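Local coordinates for avidin-related protein 4/5 (Gallus gallus, PDB 1Y55), which binds biotin with high affinity in a pocket at one end of an eight-stranded avidin-type beta barrel, four copies of which form the assembly, at residues T19-N24 / T30-T35; P60-T65 / L91-L96. The protein carries 1 engineered substitution. All coordinates share one frame; numbering follows the deposited sequence.

Contact 1 of 2, residues T19-N24 / T30-T35; sequences TIRAVN and TGTYLT. With BTN (biotin), chain C.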
ATOM      1  N   THR A  19      10.673 -11.934 -18.201  1.00  9.69           N
ATOM      2  CA  THR A  19      11.236 -13.222 -18.514  1.00 10.72           C
ATOM      3  C   THR A  19      12.025 -13.678 -17.305  1.00 11.32           C
ATOM      4  O   THR A  19      12.936 -13.000 -16.861  1.00 13.18           O
ATOM      5  CB  THR A  19      12.155 -13.116 -19.717  1.00 12.07           C
ATOM      6  OG1 THR A  19      11.446 -12.509 -20.812  1.00 13.54           O
ATOM      7  CG2 THR A  19      12.565 -14.507 -20.208  1.00 14.06           C
ATOM      8  N   ILE A  20      11.664 -14.833 -16.776  1.00 11.06           N
ATOM      9  CA  ILE A  20      12.287 -15.365 -15.585  1.00 11.25           C
ATOM     10  C   ILE A  20      13.035 -16.637 -15.961  1.00 11.27           C
ATOM     11  O   ILE A  20      12.511 -17.497 -16.689  1.00 11.47           O
ATOM     12  CB  ILE A  20      11.229 -15.615 -14.508  1.00 11.74           C
ATOM     13  CG1 ILE A  20      10.655 -14.259 -14.076  1.00 13.47           C
ATOM     14  CG2 ILE A  20      11.824 -16.385 -13.302  1.00 11.64           C
ATOM     15  CD1 ILE A  20       9.535 -14.278 -13.073  1.00 14.83           C
ATOM     16  N   ARG A  21      14.252 -16.761 -15.443  1.00 11.82           N
ATOM     17  CA  ARG A  21      15.125 -17.877 -15.753  1.00 13.00           C
ATOM     18  C   ARG A  21      14.876 -19.013 -14.744  1.00 12.47           C
ATOM     19  O   ARG A  21      13.840 -19.043 -14.082  1.00 12.93           O
ATOM     20  CB  ARG A  21      16.583 -17.392 -15.766  1.00 13.97           C
ATOM     21  CG  ARG A  21      16.862 -16.265 -16.773  1.00 16.31           C
ATOM     22  CD  ARG A  21      18.339 -15.926 -16.916  1.00 19.74           C
ATOM     23  NE  ARG A  21      18.601 -14.804 -17.826  1.00 22.52           N
ATOM     24  CZ  ARG A  21      18.590 -13.517 -17.488  1.00 24.30           C
ATOM     25  NH1 ARG A  21      18.312 -13.144 -16.250  1.00 24.96           N
ATOM     26  NH2 ARG A  21      18.859 -12.589 -18.400  1.00 25.45           N
ATOM     27  N   ALA A  22      15.798 -19.971 -14.661  1.00 12.97           N
ATOM     28  CA  ALA A  22      15.612 -21.129 -13.807  1.00 13.32           C
ATOM     29  C   ALA A  22      15.484 -20.733 -12.344  1.00 12.87           C
ATOM     30  O   ALA A  22      16.183 -19.846 -11.869  1.00 14.88           O
ATOM     31  CB  ALA A  22      16.772 -22.083 -13.977  1.00 14.25           C
ATOM     32  N   VAL A  23      14.584 -21.411 -11.650  1.00 11.73           N
ATOM     33  CA  VAL A  23      14.425 -21.245 -10.210  1.00 11.32           C
ATOM     34  C   VAL A  23      15.298 -22.298  -9.537  1.00 11.62           C
ATOM     35  O   VAL A  23      15.199 -23.486  -9.841  1.00 12.99           O
ATOM     36  CB  VAL A  23      12.965 -21.429  -9.806  1.00 11.69           C
ATOM     37  CG1 VAL A  23      12.799 -21.299  -8.313  1.00 11.64           C
ATOM     38  CG2 VAL A  23      12.073 -20.415 -10.524  1.00 11.80           C
ATOM     39  N   ASN A  24      16.181 -21.872  -8.644  1.00 10.52           N
ATOM     40  CA  ASN A  24      17.123 -22.801  -8.026  1.00 10.90           C
ATOM     41  C   ASN A  24      16.494 -23.526  -6.835  1.00 10.82           C
ATOM     42  O   ASN A  24      15.312 -23.354  -6.561  1.00 10.96           O
ATOM     43  CB  ASN A  24      18.457 -22.114  -7.726  1.00 11.42           C
ATOM     44  CG  ASN A  24      18.418 -21.192  -6.526  1.00 11.62           C
ATOM     45  OD1 ASN A  24      17.459 -21.142  -5.772  1.00 11.05           O
ATOM     46  ND2 ASN A  24      19.495 -20.445  -6.353  1.00 13.53           N
ATOM     47  N   THR A  30      16.448 -15.134 -11.299  1.00 10.61           N
ATOM     48  CA  THR A  30      16.735 -13.883 -11.955  1.00 11.06           C
ATOM     49  C   THR A  30      15.929 -13.783 -13.232  1.00 10.37           C
ATOM     50  O   THR A  30      15.283 -14.734 -13.652  1.00 12.01           O
ATOM     51  CB  THR A  30      18.229 -13.758 -12.200  1.00 13.35           C
ATOM     52  OG1 THR A  30      18.575 -12.379 -12.433  1.00 16.92           O
ATOM     53  CG2 THR A  30      18.674 -14.595 -13.407  1.00 15.37           C
ATOM     54  N   GLY A  31      15.951 -12.611 -13.832  1.00 10.10           N
ATOM     55  CA  GLY A  31      15.230 -12.399 -15.052  1.00 10.92           C
ATOM     56  C   GLY A  31      15.370 -10.977 -15.532  1.00  9.43           C
ATOM     57  O   GLY A  31      16.205 -10.205 -15.068  1.00  9.46           O
ATOM     58  N   THR A  32      14.525 -10.639 -16.493  1.00  9.27           N
ATOM     59  CA  THR A  32      14.464  -9.288 -17.042  1.00  9.44           C
ATOM     60  C   THR A  32      13.015  -8.827 -17.105  1.00  8.93           C
ATOM     61  O   THR A  32      12.083  -9.629 -17.153  1.00  9.69           O
ATOM     62  CB  THR A  32      15.087  -9.200 -18.433  1.00 10.59           C
ATOM     63  OG1 THR A  32      14.327 -10.025 -19.326  1.00 12.57           O
ATOM     64  CG2 THR A  32      16.531  -9.694 -18.455  1.00 11.92           C
ATOM     65  N   TYR A  33      12.861  -7.512 -17.107  1.00  8.27           N
ATOM     66  CA  TYR A  33      11.559  -6.875 -17.071  1.00  7.94           C
ATOM     67  C   TYR A  33      11.569  -5.737 -18.087  1.00  7.79           C
ATOM     68  O   TYR A  33      12.434  -4.865 -18.007  1.00  8.20           O
ATOM     69  CB  TYR A  33      11.270  -6.336 -15.663  1.00  7.98           C
ATOM     70  CG  TYR A  33       9.809  -6.121 -15.360  1.00  7.62           C
ATOM     71  CD1 TYR A  33       9.116  -5.023 -15.863  1.00  7.82           C
ATOM     72  CD2 TYR A  33       9.109  -7.011 -14.562  1.00  7.49           C
ATOM     73  CE1 TYR A  33       7.765  -4.825 -15.578  1.00  7.29           C
ATOM     74  CE2 TYR A  33       7.771  -6.817 -14.275  1.00  7.53           C
ATOM     75  CZ  TYR A  33       7.099  -5.732 -14.787  1.00  7.06           C
ATOM     76  OH  TYR A  33       5.767  -5.596 -14.480  1.00  7.45           O
ATOM     77  N   LEU A  34      10.616  -5.758 -19.021  1.00  7.52           N
ATOM     78  CA  LEU A  34      10.431  -4.686 -19.997  1.00  7.91           C
ATOM     79  C   LEU A  34       9.087  -4.029 -19.675  1.00  7.12           C
ATOM     80  O   LEU A  34       8.024  -4.566 -19.983  1.00  7.39           O
ATOM     81  CB  LEU A  34      10.464  -5.219 -21.430  1.00  8.35           C
ATOM     82  CG  LEU A  34      10.437  -4.141 -22.502  1.00  8.98           C
ATOM     83  CD1 LEU A  34      11.632  -3.211 -22.407  1.00 10.66           C
ATOM     84  CD2 LEU A  34      10.371  -4.774 -23.878  1.00 10.36           C
ATOM     85  N   THR A  35       9.142  -2.903 -18.976  1.00  7.13           N
ATOM     86  CA  THR A  35       7.920  -2.213 -18.624  1.00  7.03           C
ATOM     87  C   THR A  35       7.316  -1.511 -19.834  1.00  7.02           C
ATOM     88  O   THR A  35       8.035  -0.943 -20.656  1.00  7.67           O
ATOM     89  CB  THR A  35       8.121  -1.237 -17.463  1.00  7.31           C
ATOM     90  OG1 THR A  35       6.843  -0.656 -17.145  1.00  7.08           O
ATOM     91  CG2 THR A  35       9.123  -0.115 -17.774  1.00  7.75           C
TER
HETATM   92  C11 BTN C 801      10.355   4.281 -13.729  1.00 11.83           C
HETATM   93  O11 BTN C 801       9.173   4.850 -14.112  1.00 11.81           O
HETATM   94  O12 BTN C 801      11.380   5.004 -13.410  1.00 15.93           O
HETATM   95  C10 BTN C 801      10.520   2.827 -13.667  1.00  9.87           C
HETATM   96  C9  BTN C 801       9.423   2.024 -14.326  1.00  8.45           C
HETATM   97  C8  BTN C 801       8.267   1.734 -13.374  1.00  7.82           C
HETATM   98  C7  BTN C 801       7.177   0.903 -14.061  1.00  7.17           C
HETATM   99  C2  BTN C 801       6.066   0.420 -13.087  1.00  7.07           C
HETATM  100  S1  BTN C 801       6.564  -0.825 -11.932  1.00  6.92           S
HETATM  101  C6  BTN C 801       4.836  -1.005 -11.449  1.00  7.08           C
HETATM  102  C5  BTN C 801       4.045  -0.958 -12.754  1.00  6.73           C
HETATM  103  N1  BTN C 801       3.927  -2.253 -13.399  1.00  7.09           N
HETATM  104  C3  BTN C 801       4.552  -2.256 -14.564  1.00  6.56           C
HETATM  105  O3  BTN C 801       4.605  -3.316 -15.354  1.00  6.97           O
HETATM  106  N2  BTN C 801       5.103  -1.090 -14.836  1.00  6.60           N
HETATM  107  C4  BTN C 801       4.816  -0.122 -13.789  1.00  6.73           C
HETATM  108  O   HOH W   1      11.659  -9.771 -20.441  1.00 14.70           O
HETATM  109  O   HOH W   2      18.982 -10.503 -15.339  1.00 20.48           O
HETATM  110  O   HOH W   3      17.511 -17.671 -12.333  1.00 15.19           O

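Contact 2 of 2, residues P60-T65 / L91-L96; sequences PTFGFT and LKTMWL. With BTN (biotin), chain C.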
ATOM      1  N   PRO A  60       2.920 -21.225  -5.112  1.00  8.29           N
ATOM      2  CA  PRO A  60       3.832 -20.504  -4.216  1.00  8.09           C
ATOM      3  C   PRO A  60       3.586 -19.011  -4.163  1.00  7.35           C
ATOM      4  O   PRO A  60       3.213 -18.397  -5.173  1.00  7.80           O
ATOM      5  CB  PRO A  60       5.205 -20.773  -4.835  1.00  9.06           C
ATOM      6  CG  PRO A  60       4.903 -20.941  -6.283  1.00  9.92           C
ATOM      7  CD  PRO A  60       3.623 -21.727  -6.311  1.00  9.20           C
ATOM      8  N   THR A  61       3.860 -18.429  -3.004  1.00  7.27           N
ATOM      9  CA  THR A  61       4.072 -16.986  -2.932  1.00  7.16           C
ATOM     10  C   THR A  61       5.533 -16.700  -3.372  1.00  6.90           C
ATOM     11  O   THR A  61       6.418 -17.577  -3.380  1.00  7.41           O
ATOM     12  CB  THR A  61       3.770 -16.453  -1.580  1.00  7.32           C
ATOM     13  OG1 THR A  61       2.455 -16.713  -1.082  1.00 10.68           O
ATOM     14  CG2 THR A  61       4.816 -16.737  -0.643  1.00  4.71           C
ATOM     15  N   PHE A  62       5.783 -15.442  -3.708  1.00  6.82           N
ATOM     16  CA  PHE A  62       7.082 -15.021  -4.218  1.00  6.93           C
ATOM     17  C   PHE A  62       7.216 -13.513  -4.059  1.00  6.67           C
ATOM     18  O   PHE A  62       6.229 -12.800  -3.827  1.00  6.72           O
ATOM     19  CB  PHE A  62       7.249 -15.421  -5.707  1.00  7.43           C
ATOM     20  CG  PHE A  62       6.228 -14.799  -6.605  1.00  7.38           C
ATOM     21  CD1 PHE A  62       6.409 -13.494  -7.080  1.00  7.92           C
ATOM     22  CD2 PHE A  62       5.051 -15.463  -6.923  1.00  7.45           C
ATOM     23  CE1 PHE A  62       5.427 -12.884  -7.856  1.00  9.18           C
ATOM     24  CE2 PHE A  62       4.104 -14.866  -7.723  1.00  8.26           C
ATOM     25  CZ  PHE A  62       4.289 -13.585  -8.182  1.00  8.97           C
ATOM     26  N   GLY A  63       8.441 -13.040  -4.236  1.00  6.59           N
ATOM     27  CA  GLY A  63       8.733 -11.626  -4.347  1.00  6.72           C
ATOM     28  C   GLY A  63       9.894 -11.434  -5.299  1.00  6.52           C
ATOM     29  O   GLY A  63      10.713 -12.349  -5.488  1.00  7.16           O
ATOM     30  N   PHE A  64       9.986 -10.250  -5.912  1.00  6.66           N
ATOM     31  CA  PHE A  64      11.159  -9.887  -6.669  1.00  6.87           C
ATOM     32  C   PHE A  64      11.338  -8.382  -6.681  1.00  6.52           C
ATOM     33  O   PHE A  64      10.402  -7.619  -6.482  1.00  7.10           O
ATOM     34  CB  PHE A  64      11.173 -10.504  -8.092  1.00  7.17           C
ATOM     35  CG  PHE A  64      10.030 -10.103  -9.001  1.00  7.15           C
ATOM     36  CD1 PHE A  64      10.116  -8.970  -9.811  1.00  7.84           C
ATOM     37  CD2 PHE A  64       8.903 -10.893  -9.092  1.00  7.63           C
ATOM     38  CE1 PHE A  64       9.090  -8.637 -10.675  1.00  7.93           C
ATOM     39  CE2 PHE A  64       7.878 -10.546  -9.958  1.00  8.85           C
ATOM     40  CZ  PHE A  64       7.985  -9.414 -10.742  1.00  8.51           C
ATOM     41  N   THR A  65      12.577  -7.982  -6.944  1.00  6.58           N
ATOM     42  CA  THR A  65      12.994  -6.601  -7.089  1.00  6.87           C
ATOM     43  C   THR A  65      13.397  -6.358  -8.523  1.00  6.64           C
ATOM     44  O   THR A  65      14.145  -7.158  -9.098  1.00  7.68           O
ATOM     45  CB  THR A  65      14.216  -6.353  -6.181  1.00  6.88           C
ATOM     46  OG1 THR A  65      13.855  -6.555  -4.812  1.00  7.50           O
ATOM     47  CG2 THR A  65      14.709  -4.917  -6.297  1.00  7.82           C
ATOM     48  N   LEU A  91      -0.317 -15.046 -12.220  1.00  7.51           N
ATOM     49  CA  LEU A  91       0.333 -14.381 -11.088  1.00  7.96           C
ATOM     50  C   LEU A  91      -0.516 -13.196 -10.673  1.00  7.53           C
ATOM     51  O   LEU A  91      -0.751 -12.291 -11.476  1.00  9.00           O
ATOM     52  CB  LEU A  91       1.740 -13.880 -11.401  1.00  8.21           C
ATOM     53  CG  LEU A  91       2.681 -14.826 -12.130  1.00  8.66           C
ATOM     54  CD1 LEU A  91       4.021 -14.164 -12.344  1.00  9.37           C
ATOM     55  CD2 LEU A  91       2.830 -16.134 -11.370  1.00  9.40           C
ATOM     56  N   LYS A  92      -0.962 -13.191  -9.421  1.00  7.07           N
ATOM     57  CA  LYS A  92      -1.617 -12.034  -8.824  1.00  7.19           C
ATOM     58  C   LYS A  92      -0.558 -11.328  -7.992  1.00  6.60           C
ATOM     59  O   LYS A  92       0.050 -11.950  -7.126  1.00  7.53           O
ATOM     60  CB  LYS A  92      -2.782 -12.481  -7.936  1.00  8.29           C
ATOM     61  CG  LYS A  92      -3.907 -13.184  -8.681  1.00  9.46           C
ATOM     62  CD  LYS A  92      -4.690 -12.261  -9.594  1.00 10.47           C
ATOM     63  CE  LYS A  92      -5.631 -11.342  -8.823  1.00 12.23           C
ATOM     64  NZ  LYS A  92      -6.412 -10.460  -9.718  1.00 13.54           N
ATOM     65  N   THR A  93      -0.306 -10.058  -8.276  1.00  7.28           N
ATOM     66  CA  THR A  93       0.730  -9.309  -7.586  1.00  6.95           C
ATOM     67  C   THR A  93       0.285  -7.933  -7.151  1.00  6.68           C
ATOM     68  O   THR A  93      -0.638  -7.321  -7.713  1.00  7.13           O
ATOM     69  CB  THR A  93       2.013  -9.130  -8.450  1.00  7.43           C
ATOM     70  OG1 THR A  93       1.814  -8.152  -9.483  1.00  7.56           O
ATOM     71  CG2 THR A  93       2.451 -10.424  -9.093  1.00  8.75           C
ATOM     72  N   MET A  94       1.059  -7.431  -6.212  0.50  6.72           N
ATOM     73  CA  MET A  94       1.024  -6.052  -5.858  0.50  6.75           C
ATOM     74  C   MET A  94       2.442  -5.561  -5.731  0.50  6.26           C
ATOM     75  O   MET A  94       3.369  -6.332  -5.452  0.50  6.59           O
ATOM     76  CB  MET A  94       0.215  -5.890  -4.584  0.50  7.04           C
ATOM     77  CG  MET A  94      -1.239  -6.264  -4.865  0.50  7.03           C
ATOM     78  SD  MET A  94      -2.345  -5.965  -3.644  0.50 11.07           S
ATOM     79  CE  MET A  94      -2.245  -3.926  -3.945  0.50  7.31           C
ATOM     80  N   TRP A  95       2.604  -4.260  -5.933  1.00  5.95           N
ATOM     81  CA  TRP A  95       3.926  -3.683  -6.059  1.00  5.94           C
ATOM     82  C   TRP A  95       4.036  -2.376  -5.305  1.00  5.76           C
ATOM     83  O   TRP A  95       3.052  -1.663  -5.078  1.00  6.05           O
ATOM     84  CB  TRP A  95       4.336  -3.509  -7.539  1.00  6.10           C
ATOM     85  CG  TRP A  95       3.383  -2.753  -8.407  1.00  6.32           C
ATOM     86  CD1 TRP A  95       2.510  -3.292  -9.311  1.00  6.56           C
ATOM     87  CD2 TRP A  95       3.228  -1.325  -8.511  1.00  6.16           C
ATOM     88  NE1 TRP A  95       1.822  -2.296  -9.959  1.00  6.65           N
ATOM     89  CE2 TRP A  95       2.249  -1.081  -9.489  1.00  6.52           C
ATOM     90  CE3 TRP A  95       3.853  -0.230  -7.902  1.00  6.47           C
ATOM     91  CZ2 TRP A  95       1.863   0.219  -9.858  1.00  7.09           C
ATOM     92  CZ3 TRP A  95       3.460   1.063  -8.263  1.00  7.11           C
ATOM     93  CH2 TRP A  95       2.471   1.269  -9.225  1.00  7.77           C
ATOM     94  N   LEU A  96       5.291  -2.068  -4.951  1.00  6.02           N
ATOM     95  CA  LEU A  96       5.697  -0.756  -4.433  1.00  6.19           C
ATOM     96  C   LEU A  96       6.813  -0.239  -5.342  1.00  6.43           C
ATOM     97  O   LEU A  96       7.798  -0.939  -5.573  1.00  6.80           O
ATOM     98  CB  LEU A  96       6.224  -0.836  -3.006  1.00  6.49           C
ATOM     99  CG  LEU A  96       5.223  -1.297  -1.952  1.00  6.83           C
ATOM    100  CD1 LEU A  96       5.940  -1.513  -0.629  1.00  7.95           C
ATOM    101  CD2 LEU A  96       4.066  -0.327  -1.780  1.00  7.61           C
TER
HETATM  102  C11 BTN C 801      10.355   4.281 -13.729  1.00 11.83           C
HETATM  103  O11 BTN C 801       9.173   4.850 -14.112  1.00 11.81           O
HETATM  104  O12 BTN C 801      11.380   5.004 -13.410  1.00 15.93           O
HETATM  105  C10 BTN C 801      10.520   2.827 -13.667  1.00  9.87           C
HETATM  106  C9  BTN C 801       9.423   2.024 -14.326  1.00  8.45           C
HETATM  107  C8  BTN C 801       8.267   1.734 -13.374  1.00  7.82           C
HETATM  108  C7  BTN C 801       7.177   0.903 -14.061  1.00  7.17           C
HETATM  109  C2  BTN C 801       6.066   0.420 -13.087  1.00  7.07           C
HETATM  110  S1  BTN C 801       6.564  -0.825 -11.932  1.00  6.92           S
HETATM  111  C6  BTN C 801       4.836  -1.005 -11.449  1.00  7.08           C
HETATM  112  C5  BTN C 801       4.045  -0.958 -12.754  1.00  6.73           C
HETATM  113  N1  BTN C 801       3.927  -2.253 -13.399  1.00  7.09           N
HETATM  114  C3  BTN C 801       4.552  -2.256 -14.564  1.00  6.56           C
HETATM  115  O3  BTN C 801       4.605  -3.316 -15.354  1.00  6.97           O
HETATM  116  N2  BTN C 801       5.103  -1.090 -14.836  1.00  6.60           N
HETATM  117  C4  BTN C 801       4.816  -0.122 -13.789  1.00  6.73           C

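Contact 1 of 2, residues T19-N24 / T30-T35
The Arg21 side chain lies obliquely across strand 28-34, its extended chain passing Thr30 so that NH1 sits 3.2 Å from Thr30 CG2, with that methyl at the guanidinium edge, while NH2 reaches Thr32 CG2. Thr30 OG1 is anti to the backbone N (chi1 -161°) and bonds the carbonyl of Leu49, which leaves CG2 facing the arginine. At the backbone, Arg21 N donates to Thr30 O (2.9 Å), almost straight at 177°. A water bound by Arg21 NH1 also donates to Gly31 O, tying the guanidinium to the strand it covers.

Thr19 and Thr32 form an antiparallel hydrogen-bonded pair, their side chains side by side. Their hydroxyls are 4.1 Å apart, OG1 to OG1, and one water bridges them; Thr19 OG1 is also hydrogen-bonded to Lys9 NZ. Ile20 faces Gly31 in the next, non-hydrogen-bonded pair. Further along, Tyr33 OH donates to biotin O3 (2.7 Å), which lies in the ring plane, and Thr35 OG1 accepts from biotin N2 (2.9 Å) and is itself hydrogen-bonded to Val37 O. The two segments form a beta hairpin of the avidin barrel; its strand 28-34 brings Tyr33, and the residues just after it Thr35, to the ureido end of biotin.

Contact 2 of 2, residues P60-T65 / L91-L96
The Phe62 ring meets Thr93 at its edge: the threonine methyl CG2 lies near the ring plane, 3.8 Å from Phe62 CZ. Leu91 CD2 approaches obliquely to the ring plane, 4.1 Å from Phe62 CE2, with Leu91 CB close to CZ, and the two side chains cross at about a right angle. The contact belongs to the interior of the avidin beta barrel. Strands 61-67 and 89-98 are separated in the sheet by strand 74-83, and they meet here through side chains, with no hydrogen bond between the segments.

With CG between the backbone N and the carbonyl carbon (chi1 61°), Phe62 sends its ring toward strand 89-98. Thr93 turns CG2 to that ring and gives OG1 to the carbonyl of Asn116, which satisfies the hydroxyl of this buried residue. Leu6, from a loop, packs on both Phe62 and Leu91, and Phe118 covers Leu91 and Thr93 from strand 111-120.

Farther along strand 89-98, apart from this cluster, Trp95 faces the ligand. Phe77 meets its ring within the subunit, and Trp108 of the fourth subunit packs on it as well, so two chains contribute to its surroundings. Biotin C6, a carbon of the thiolane ring, lies over the centre of one indole face, 3.2 Å from Trp95 CE2.

In the fold
From the N terminus the chain first makes contact 1, which closes the loop of the hairpin between strands 17-20 and 28-34. Contact 2 opens only afterwards, so the two follow in series and neither nests nor crosses. It spans a longer excursion that includes strand 74-83, which lies between its partners in the sheet. Contact 1 thus joins sheet neighbours, whereas contact 2 reaches over an intervening strand through the barrel interior. Their centres are about 13 Å apart, and they touch where Tyr33 CD2 packs 4.2 Å from Phe64 CE1. Both extend to the same biotin, so early and late parts of one barrel line a single pocket.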